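Local coordinates for cellulosomal scaffoldin adaptor protein B (Acetivibrio cellulolyticus, PDB 4WI0) that binds, through its third type II cohesin module, the X-module-dockerin of the scaffoldin ScaA, joining scaffoldins within the cellulosome, at the interface of chains A and B. Numbering follows the deposited sequence. Chains: chain A, Cellulosomal scaffoldin adaptor protein B; chain B, Cellulosomal scaffoldin.

The interface of chains A and B. Residues chain A 36, 81, 90, 135; chain B 116-117, 137-138.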
# COMPACT_ATOMS: atom_id res chain seq x y z
N GLN A 36 -7.33 1.67 -4.59
CA GLN A 36 -6.84 0.90 -5.73
C GLN A 36 -8.03 0.06 -6.19
O GLN A 36 -8.72 -0.55 -5.36
CB GLN A 36 -5.67 -0.02 -5.34
CG GLN A 36 -5.13 -0.84 -6.51
CD GLN A 36 -3.87 -1.63 -6.19
OE1 GLN A 36 -3.48 -1.76 -5.03
NE2 GLN A 36 -3.26 -2.19 -7.22
N VAL A 81 -1.63 0.44 -14.36
CA VAL A 81 -0.89 -0.74 -14.80
C VAL A 81 -1.92 -1.72 -15.34
O VAL A 81 -2.53 -2.48 -14.58
CB VAL A 81 -0.09 -1.37 -13.63
CG1 VAL A 81 0.67 -2.61 -14.09
CG2 VAL A 81 0.87 -0.35 -13.04
N ASN A 90 -6.13 -1.32 -13.95
CA ASN A 90 -5.83 -1.26 -12.54
C ASN A 90 -5.37 0.15 -12.23
O ASN A 90 -4.38 0.60 -12.80
CB ASN A 90 -4.78 -2.29 -12.15
CG ASN A 90 -4.64 -2.45 -10.65
OD1 ASN A 90 -3.97 -1.65 -9.99
ND2 ASN A 90 -5.29 -3.48 -10.09
N THR A 135 -3.21 -9.77 -7.95
CA THR A 135 -2.31 -8.69 -7.57
C THR A 135 -2.82 -7.88 -6.36
O THR A 135 -2.11 -7.02 -5.85
CB THR A 135 -2.07 -7.71 -8.74
OG1 THR A 135 -3.28 -7.01 -9.06
CG2 THR A 135 -1.56 -8.46 -9.99
N PHE B 116 4.96 -2.18 -9.49
CA PHE B 116 3.61 -1.98 -8.97
C PHE B 116 2.58 -2.85 -9.68
O PHE B 116 2.63 -3.01 -10.90
CB PHE B 116 3.18 -0.52 -9.07
CG PHE B 116 1.95 -0.20 -8.27
CD1 PHE B 116 2.00 -0.13 -6.88
CD2 PHE B 116 0.73 0.04 -8.90
CE1 PHE B 116 0.87 0.16 -6.13
CE2 PHE B 116 -0.41 0.33 -8.15
CZ PHE B 116 -0.33 0.39 -6.77
N ASN B 117 1.65 -3.38 -8.90
CA ASN B 117 0.59 -4.26 -9.40
C ASN B 117 1.13 -5.56 -10.00
O ASN B 117 0.78 -5.93 -11.12
CB ASN B 117 -0.32 -3.54 -10.41
CG ASN B 117 -1.63 -4.28 -10.65
OD1 ASN B 117 -2.09 -4.45 -11.79
ND2 ASN B 117 -2.24 -4.73 -9.57
N ILE B 137 2.69 -6.92 -4.94
CA ILE B 137 3.17 -5.55 -4.75
C ILE B 137 2.00 -4.68 -5.18
O ILE B 137 1.66 -4.63 -6.36
CB ILE B 137 4.45 -5.25 -5.55
CG1 ILE B 137 5.58 -6.18 -5.09
CG2 ILE B 137 4.86 -3.80 -5.35
CD1 ILE B 137 6.76 -6.26 -6.03
N SER B 138 1.38 -4.03 -4.20
CA SER B 138 0.12 -3.32 -4.40
C SER B 138 0.14 -2.04 -3.57
O SER B 138 1.17 -1.69 -3.01
CB SER B 138 -1.06 -4.22 -3.99
OG SER B 138 -0.98 -4.62 -2.63
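B:Asn117 reaches from the dockerin between A:Asn90, A:Thr135 and A:Val81 of the cohesin. Its amide is laid against that of A:Asn90. The two planes are 24° apart and stacked, with 3.5 Å between A:Asn90 CG and B:Asn117 CG. The side chains point towards each other. B:Asn117 has CG anti to its backbone N (chi1 -164°), which carries the amide towards the cohesin strand 88-95.

B:Asn117 hydrogen-bonds across the contact. Its amide nitrogen ND2 donates to the hydroxyl OG1 of A:Thr135 at 2.5 Å. The geometry is strained, with 121° at the hydrogen, and the hydroxyl lies well off the amide plane. The fit around ND2 is implausibly tight, so the bond is doubtful.

Within the cohesin, NE2 of A:Gln36 donates to OD1 of A:Asn90 at 2.9 Å. This bond is nearly straight and uses a lone pair in the carbonyl plane. The extended chain of A:Gln36 brings its amide to this oxygen. A:Gln36 thus probably helps fix the rotation of the A:Asn90 amide that stacks on B:Asn117.

Apolar and van der Waals contacts surround the amides. A:Val81 runs alongside B:Asn117, pointing the opposite way, with CB of each 3.9 Å apart. Its CG1 and CG2 both rest against the carbonyl oxygen of B:Phe116, from one side. The CZ/CE2 end of the B:Phe116 ring lies over one face of the A:Gln36 amide, displaced from it, with the planes near parallel. CB of B:Ser138 lies near that amide plane, 3.6 Å from OE1 of A:Gln36.

This patch forms part of the type II cohesin-dockerin interface, here with an engineered interface mutant of the dockerin. Its close amide fit probably helps ScaB hold the ScaA dockerin.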